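HTH-type transcriptional regulator PrpR (Mycobacterium tuberculosis, PDB 6D2S) controls, as a DNA-binding activator and repressor, the genes for short-chain fatty acid catabolism through the glyoxylate and methylcitrate cycles. Local coordinates at residues 27-32 with 135-140; 65-70 with 91-96; 180-185 with 269-274. All coordinates share one frame; numbering follows the deposited sequence.

How the contacts relate
The three contacts run from the mainly helical IrrE-like part of this regulator fragment, with its small mixed sheet, to its C-terminal, GAF-like ScfR part. Contact 2 is nested along the chain within the loop closed by contact 1, their centres about 19 Å apart. They meet through Met28 SD and Leu95 CD2 at 3.6 Å and through Leu135 CD1 and Ala92 CB, so helix 84-99 serves both. Contact 3 follows in series, its centre about 24 Å from that of contact 1 and 33 Å from that of contact 2, across the chain's centre. Tyr138 lies beside Gly180, just ahead of strand 183-189, so contacts 1 and 3 touch where the two parts adjoin.

Contact 1. Residues 27-32 with 135-140; sequences RMFTES and LLPYRE
The Phe29 ring receives Pro137 CG on one face, 3.8 Å above its plane and over its centre, while Glu140 OE1 comes to the ring obliquely. The line from Pro137 CG to the centroid of the Phe29 ring measures 3.9 Å and departs by only 5° from the ring normal, a textbook CH-pi contact. The carbon is almost equally far from every part of the ring it covers, with Pro137 CG to Phe29 CZ at 4.0 Å. Pro137 CD adds a looser contact, 4.2 Å from Phe29 CE2. Phe29 is brought here by its first torsion, which swings CG away from the backbone N (chi1 -178°) and sends the ring outward from its helix.

The Glu140 chain is fully extended and sets its carboxylate steeply to the ring, the two planes 78° apart. OE1 lies 4.2 Å from Phe29 CE1, whereas OE2 is hydrogen-bonded to Thr36 OG1, a partner that helps to fix the rotation of the group. A carboxylate in the first turn of a helix would also tend to be stabilised as an anion by the helix dipole.

The contact illustrates how a proline can serve at a helix junction. Pro137 is the N-cap residue of helix 138-147, and its side chain has no polar atom to cap with; Glu26 OE2 from helix 19-31 accepts the N-H of Arg139 and may take over that role. Phe29 also touches Leu39 and Met34, and Leu135 packs on Leu39 and Phe89. The link between helices 116-135 and 138-147 is thereby seated against helix 19-31, with helices 39-51 and 84-99 close by.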
# COMPACT_ATOMS: atom_id res chain seq x y z
N ARG A 27 2.38 13.26 -10.68
CA ARG A 27 2.21 14.23 -11.76
C ARG A 27 0.87 14.04 -12.47
O ARG A 27 0.20 15.02 -12.81
CB ARG A 27 3.38 14.15 -12.73
CG ARG A 27 4.70 14.58 -12.09
CD ARG A 27 5.88 14.63 -13.07
NE ARG A 27 6.39 13.30 -13.41
CZ ARG A 27 7.64 13.05 -13.77
NH1 ARG A 27 8.53 14.03 -13.82
NH2 ARG A 27 8.01 11.81 -14.07
N MET A 28 0.46 12.79 -12.68
CA MET A 28 -0.82 12.57 -13.33
C MET A 28 -1.97 13.04 -12.45
O MET A 28 -2.93 13.65 -12.94
CB MET A 28 -1.00 11.10 -13.70
CG MET A 28 -2.13 10.86 -14.67
SD MET A 28 -2.24 9.12 -15.12
CE MET A 28 -0.53 8.79 -15.55
N PHE A 29 -1.90 12.76 -11.14
CA PHE A 29 -2.89 13.26 -10.19
C PHE A 29 -2.99 14.78 -10.27
O PHE A 29 -4.09 15.34 -10.38
CB PHE A 29 -2.50 12.80 -8.78
CG PHE A 29 -3.46 13.21 -7.69
CD1 PHE A 29 -3.47 14.51 -7.20
CD2 PHE A 29 -4.30 12.27 -7.10
CE1 PHE A 29 -4.34 14.89 -6.17
CE2 PHE A 29 -5.18 12.63 -6.08
CZ PHE A 29 -5.19 13.95 -5.61
N THR A 30 -1.84 15.47 -10.25
CA THR A 30 -1.83 16.93 -10.20
C THR A 30 -2.23 17.54 -11.54
O THR A 30 -3.05 18.47 -11.59
CB THR A 30 -0.43 17.41 -9.79
OG1 THR A 30 -0.12 16.88 -8.49
CG2 THR A 30 -0.39 18.94 -9.73
N GLU A 31 -1.66 17.03 -12.64
CA GLU A 31 -1.94 17.61 -13.95
C GLU A 31 -3.38 17.38 -14.40
O GLU A 31 -3.90 18.15 -15.21
CB GLU A 31 -0.97 17.05 -15.00
CG GLU A 31 0.46 17.56 -14.83
CD GLU A 31 1.40 17.00 -15.88
OE1 GLU A 31 1.01 16.07 -16.62
OE2 GLU A 31 2.54 17.50 -15.98
N SER A 32 -4.03 16.34 -13.90
CA SER A 32 -5.42 16.09 -14.25
C SER A 32 -6.39 16.79 -13.31
O SER A 32 -7.60 16.64 -13.46
CB SER A 32 -5.70 14.58 -14.31
OG SER A 32 -5.56 13.98 -13.04
N LEU A 135 -3.55 7.29 -5.38
CA LEU A 135 -4.52 7.59 -4.33
C LEU A 135 -3.91 8.43 -3.22
O LEU A 135 -4.61 9.23 -2.58
CB LEU A 135 -5.06 6.30 -3.72
CG LEU A 135 -6.27 5.69 -4.44
CD1 LEU A 135 -5.94 5.44 -5.91
CD2 LEU A 135 -6.69 4.43 -3.73
N LEU A 136 -2.62 8.24 -2.94
CA LEU A 136 -1.93 8.92 -1.85
C LEU A 136 -0.72 9.62 -2.44
O LEU A 136 0.42 9.17 -2.30
CB LEU A 136 -1.54 7.92 -0.76
CG LEU A 136 -2.72 7.07 -0.28
CD1 LEU A 136 -2.22 5.87 0.56
CD2 LEU A 136 -3.70 7.95 0.51
N PRO A 137 -0.95 10.73 -3.15
CA PRO A 137 0.16 11.41 -3.83
C PRO A 137 1.21 11.86 -2.84
O PRO A 137 0.90 12.36 -1.75
CB PRO A 137 -0.53 12.59 -4.53
CG PRO A 137 -1.82 12.78 -3.81
CD PRO A 137 -2.24 11.39 -3.38
N TYR A 138 2.48 11.70 -3.23
CA TYR A 138 3.57 11.67 -2.26
C TYR A 138 3.60 12.91 -1.36
O TYR A 138 3.57 12.79 -0.13
CB TYR A 138 4.92 11.50 -2.98
CG TYR A 138 6.03 11.10 -2.04
CD1 TYR A 138 6.60 12.03 -1.17
CD2 TYR A 138 6.49 9.78 -1.99
CE1 TYR A 138 7.61 11.67 -0.29
CE2 TYR A 138 7.50 9.41 -1.10
CZ TYR A 138 8.06 10.36 -0.26
OH TYR A 138 9.06 10.00 0.61
N ARG A 139 3.73 14.10 -1.95
CA ARG A 139 3.95 15.28 -1.11
C ARG A 139 2.74 15.57 -0.23
O ARG A 139 2.89 15.92 0.94
CB ARG A 139 4.28 16.50 -1.98
CG ARG A 139 5.65 16.45 -2.65
CD ARG A 139 5.94 17.76 -3.35
NE ARG A 139 7.23 17.76 -4.04
CZ ARG A 139 7.69 18.77 -4.76
NH1 ARG A 139 6.98 19.89 -4.88
NH2 ARG A 139 8.87 18.68 -5.36
N GLU A 140 1.55 15.44 -0.80
CA GLU A 140 0.34 15.66 -0.02
C GLU A 140 0.22 14.64 1.11
O GLU A 140 -0.12 15.00 2.25
CB GLU A 140 -0.89 15.59 -0.93
CG GLU A 140 -2.21 15.75 -0.19
CD GLU A 140 -3.42 15.74 -1.12
OE1 GLU A 140 -3.27 16.02 -2.32
OE2 GLU A 140 -4.53 15.45 -0.62

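Contact 2. Residues 65-70 with 91-96; sequences AKRRYH and IATQLA
Arg67 reaches from its strand toward Thr93 and Gln94, and its course from CB to tip can be read atom by atom. At CB the chain turns so that CG lies between the backbone N and the carbonyl carbon (chi1 75°), and from CG to NE it runs fully extended. CD and NE pass beside the Gln94 amide, which sits at the edge of the guanidinium, the two planes steeply inclined. At CZ the chain comes under the methyl of Thr93, with Arg67 CZ to Thr93 CG2 at 3.7 Å. Arg67 NH2 is slightly nearer to Thr93 CG2, at 3.6 Å, because the methyl lies over one face of the group but is displaced toward its rim. NH1 meanwhile donates to Gln90 OE1, a turn earlier on the same helix, so polar and apolar groups together hold the guanidinium flat against helix 84-99.

Tyr69, two residues on, points to the same helix. The Gln94 chain bends at chi2 and lays its amide over one face of the phenol ring, the planes within 18° of each other. Tyr69 CG stands 3.7 Å from Gln94 CD, a stacked arrangement of two flat groups.

The axes of strand 67-70 and of the helical segment 91-96 come within 10.0 Å of each other, their directions 39° apart. Strand 67-70 is an outermost strand of a small mixed sheet packed on helix 84-99, an architecture consistent with the IrrE N-terminal-like domain, whose fold is related to that of the zinc metallopeptidases of the Peptidase_MA clan.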
# COMPACT_ATOMS: atom_id res chain seq x y z
N ALA A 65 -13.57 -11.65 -8.16
CA ALA A 65 -12.45 -10.74 -8.34
C ALA A 65 -12.87 -9.31 -7.97
O ALA A 65 -14.06 -8.99 -7.89
CB ALA A 65 -11.95 -10.79 -9.78
N LYS A 66 -11.87 -8.45 -7.73
CA LYS A 66 -12.18 -7.04 -7.50
C LYS A 66 -12.30 -6.25 -8.79
O LYS A 66 -12.86 -5.15 -8.78
CB LYS A 66 -11.12 -6.38 -6.60
CG LYS A 66 -11.08 -6.94 -5.17
CD LYS A 66 -10.11 -6.15 -4.30
CE LYS A 66 -10.10 -6.66 -2.86
NZ LYS A 66 -9.35 -5.74 -1.95
N ARG A 67 -11.80 -6.79 -9.90
CA ARG A 67 -11.95 -6.12 -11.19
C ARG A 67 -11.80 -7.16 -12.30
O ARG A 67 -11.28 -8.26 -12.09
CB ARG A 67 -10.91 -5.00 -11.37
CG ARG A 67 -9.50 -5.52 -11.65
CD ARG A 67 -8.48 -4.38 -11.83
NE ARG A 67 -7.18 -4.96 -12.15
CZ ARG A 67 -6.29 -5.36 -11.25
NH1 ARG A 67 -6.53 -5.23 -9.94
NH2 ARG A 67 -5.14 -5.89 -11.65
N ARG A 68 -12.30 -6.79 -13.48
CA ARG A 68 -12.10 -7.57 -14.69
C ARG A 68 -12.01 -6.60 -15.85
O ARG A 68 -12.95 -5.83 -16.09
CB ARG A 68 -13.25 -8.57 -14.92
CG ARG A 68 -13.03 -9.53 -16.09
CD ARG A 68 -11.87 -10.48 -15.83
NE ARG A 68 -11.50 -11.28 -16.99
CZ ARG A 68 -11.82 -12.56 -17.15
NH1 ARG A 68 -12.53 -13.19 -16.23
NH2 ARG A 68 -11.43 -13.20 -18.24
N TYR A 69 -10.89 -6.60 -16.55
CA TYR A 69 -10.71 -5.74 -17.71
C TYR A 69 -11.14 -6.49 -18.96
O TYR A 69 -10.79 -7.66 -19.15
CB TYR A 69 -9.25 -5.28 -17.81
CG TYR A 69 -9.04 -4.30 -18.93
CD1 TYR A 69 -9.82 -3.15 -19.02
CD2 TYR A 69 -8.07 -4.52 -19.90
CE1 TYR A 69 -9.64 -2.25 -20.04
CE2 TYR A 69 -7.88 -3.62 -20.93
CZ TYR A 69 -8.67 -2.49 -20.99
OH TYR A 69 -8.50 -1.58 -22.01
N HIS A 70 -11.93 -5.82 -19.80
CA HIS A 70 -12.42 -6.35 -21.07
C HIS A 70 -11.68 -5.62 -22.19
O HIS A 70 -12.16 -4.59 -22.70
CB HIS A 70 -13.94 -6.16 -21.19
CG HIS A 70 -14.73 -7.00 -20.23
ND1 HIS A 70 -15.56 -8.02 -20.64
CD2 HIS A 70 -14.83 -6.96 -18.88
CE1 HIS A 70 -16.13 -8.58 -19.59
NE2 HIS A 70 -15.70 -7.96 -18.51
N ILE A 91 -9.10 0.94 -10.19
CA ILE A 91 -9.03 1.69 -11.44
C ILE A 91 -7.61 2.18 -11.68
O ILE A 91 -7.10 2.12 -12.81
CB ILE A 91 -10.03 2.86 -11.42
CG1 ILE A 91 -11.45 2.34 -11.21
CG2 ILE A 91 -9.92 3.67 -12.72
CD1 ILE A 91 -12.45 3.43 -10.71
N ALA A 92 -6.95 2.67 -10.63
CA ALA A 92 -5.59 3.16 -10.80
C ALA A 92 -4.62 2.02 -11.08
O ALA A 92 -3.63 2.22 -11.80
CB ALA A 92 -5.16 3.95 -9.54
N THR A 93 -4.89 0.83 -10.55
CA THR A 93 -4.08 -0.33 -10.90
C THR A 93 -4.18 -0.63 -12.39
O THR A 93 -3.16 -0.81 -13.06
CB THR A 93 -4.49 -1.55 -10.07
OG1 THR A 93 -4.21 -1.31 -8.69
CG2 THR A 93 -3.69 -2.80 -10.50
N GLN A 94 -5.41 -0.62 -12.93
CA GLN A 94 -5.57 -0.84 -14.37
C GLN A 94 -4.96 0.30 -15.18
O GLN A 94 -4.41 0.07 -16.27
CB GLN A 94 -7.06 -1.00 -14.71
CG GLN A 94 -7.29 -1.51 -16.13
CD GLN A 94 -6.76 -2.92 -16.30
OE1 GLN A 94 -6.12 -3.25 -17.32
NE2 GLN A 94 -7.02 -3.76 -15.31
N LEU A 95 -5.04 1.54 -14.67
CA LEU A 95 -4.40 2.67 -15.34
C LEU A 95 -2.91 2.43 -15.51
O LEU A 95 -2.33 2.72 -16.57
CB LEU A 95 -4.66 3.96 -14.56
CG LEU A 95 -3.78 5.19 -14.87
CD1 LEU A 95 -3.81 5.56 -16.32
CD2 LEU A 95 -4.22 6.39 -14.01
N ALA A 96 -2.27 1.89 -14.48
CA ALA A 96 -0.85 1.55 -14.59
C ALA A 96 -0.63 0.47 -15.64
O ALA A 96 0.28 0.57 -16.46
CB ALA A 96 -0.29 1.10 -13.24

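Contact 3. Residues 180-185 with 269-274; sequences GIPFIF and LAHAHK
Lys274 NZ forms a salt bridge with Glu146 OE1, and the carbon that carries it, CE, presses on the side chain of Ile181. The setting is the GAF-like C-terminal region, where the residues leading into strand 183-189 meet the 3-10 segment 269-274 that follows strand 261-268. These two strands are antiparallel neighbours in the sheet, so the contact brings together the entrance of one and the exit of the other.

The Lys274 chain folds at chi2, chi3 and chi4 (the last two 60° and 77°), and its ammonium ends at Glu146. The curl lets the aliphatic part lie alongside Ile181, the two side chains passing in opposite directions, with Lys274 CB to Ile181 CD1 at 3.8 Å. A lysine can thus give its charge to one helix and its methylenes to a separate hydrophobic surface. Closest is Lys274 CE to Ile181 CG1 at 3.4 Å, tighter than usual for two carbons.

The other branch of Ile181, CG2, meets His271 CB at 3.9 Å and also lies over one face of the Phe183 ring, toward its rim. Next to it the His271 ring takes Pro182 on one face in a CH-pi contact, with CD over the ring centre. The line from Pro182 CD to the centroid of the His271 ring is 3.8 Å long and only 12° off the ring normal.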
# COMPACT_ATOMS: atom_id res chain seq x y z
N GLY A 180 9.82 10.08 4.81
CA GLY A 180 9.05 9.92 6.03
C GLY A 180 9.82 9.09 7.05
O GLY A 180 10.97 8.70 6.84
N ILE A 181 9.17 8.83 8.18
CA ILE A 181 9.78 7.90 9.15
C ILE A 181 10.08 6.58 8.46
O ILE A 181 9.21 6.04 7.75
CB ILE A 181 8.83 7.68 10.34
CG1 ILE A 181 8.65 8.97 11.13
CG2 ILE A 181 9.35 6.52 11.20
CD1 ILE A 181 7.53 8.90 12.19
N PRO A 182 11.27 6.00 8.63
CA PRO A 182 11.54 4.68 8.04
C PRO A 182 10.85 3.59 8.84
O PRO A 182 11.10 3.43 10.04
CB PRO A 182 13.07 4.55 8.13
CG PRO A 182 13.58 5.83 8.67
CD PRO A 182 12.45 6.58 9.29
N PHE A 183 9.96 2.84 8.19
CA PHE A 183 9.18 1.80 8.85
C PHE A 183 9.57 0.41 8.35
O PHE A 183 9.96 0.24 7.19
CB PHE A 183 7.67 1.97 8.62
CG PHE A 183 7.05 3.12 9.35
CD1 PHE A 183 6.87 3.08 10.73
CD2 PHE A 183 6.59 4.24 8.64
CE1 PHE A 183 6.27 4.14 11.39
CE2 PHE A 183 5.98 5.29 9.30
CZ PHE A 183 5.82 5.25 10.67
N ILE A 184 9.45 -0.58 9.24
CA ILE A 184 9.30 -1.98 8.85
C ILE A 184 7.81 -2.26 8.74
O ILE A 184 7.05 -2.01 9.68
CB ILE A 184 9.93 -2.92 9.89
CG1 ILE A 184 11.43 -2.65 10.05
CG2 ILE A 184 9.64 -4.38 9.53
CD1 ILE A 184 12.01 -3.31 11.29
N PHE A 185 7.39 -2.80 7.59
CA PHE A 185 5.99 -3.16 7.38
C PHE A 185 5.84 -4.67 7.54
O PHE A 185 6.60 -5.45 6.94
CB PHE A 185 5.54 -2.71 5.99
CG PHE A 185 4.17 -3.19 5.59
CD1 PHE A 185 4.00 -4.43 4.98
CD2 PHE A 185 3.06 -2.39 5.79
CE1 PHE A 185 2.73 -4.86 4.60
CE2 PHE A 185 1.79 -2.82 5.40
CZ PHE A 185 1.63 -4.05 4.81
N LEU A 269 12.95 3.30 17.86
CA LEU A 269 12.46 4.08 18.98
C LEU A 269 12.88 5.54 18.87
O LEU A 269 12.16 6.43 19.32
CB LEU A 269 12.95 3.46 20.30
CG LEU A 269 12.17 3.86 21.54
CD1 LEU A 269 10.70 3.57 21.38
CD2 LEU A 269 12.76 3.15 22.76
N ALA A 270 14.02 5.81 18.22
CA ALA A 270 14.51 7.18 18.06
C ALA A 270 13.68 8.03 17.09
O ALA A 270 13.88 9.25 17.04
CB ALA A 270 15.97 7.17 17.59
N HIS A 271 12.78 7.43 16.32
CA HIS A 271 11.84 8.19 15.50
C HIS A 271 10.46 8.30 16.12
O HIS A 271 9.62 9.06 15.61
CB HIS A 271 11.69 7.56 14.11
CG HIS A 271 12.94 7.60 13.29
ND1 HIS A 271 13.44 8.76 12.74
CD2 HIS A 271 13.80 6.62 12.93
CE1 HIS A 271 14.54 8.50 12.07
NE2 HIS A 271 14.79 7.20 12.17
N ALA A 272 10.20 7.57 17.21
CA ALA A 272 8.82 7.40 17.67
C ALA A 272 8.22 8.68 18.24
O ALA A 272 7.00 8.71 18.46
CB ALA A 272 8.75 6.28 18.71
N HIS A 273 9.00 9.72 18.50
CA HIS A 273 8.38 10.90 19.07
C HIS A 273 7.45 11.59 18.08
O HIS A 273 6.56 12.33 18.50
CB HIS A 273 9.43 11.88 19.60
CG HIS A 273 10.31 12.47 18.55
ND1 HIS A 273 11.31 11.75 17.93
CD2 HIS A 273 10.37 13.72 18.02
CE1 HIS A 273 11.93 12.53 17.05
NE2 HIS A 273 11.38 13.73 17.09
N LYS A 274 7.62 11.35 16.78
CA LYS A 274 6.72 11.92 15.78
C LYS A 274 5.42 11.15 15.63
O LYS A 274 4.55 11.58 14.87
CB LYS A 274 7.43 11.99 14.42
CG LYS A 274 8.71 12.82 14.45
CD LYS A 274 9.78 12.24 13.54
CE LYS A 274 9.32 12.18 12.09
NZ LYS A 274 9.36 13.51 11.41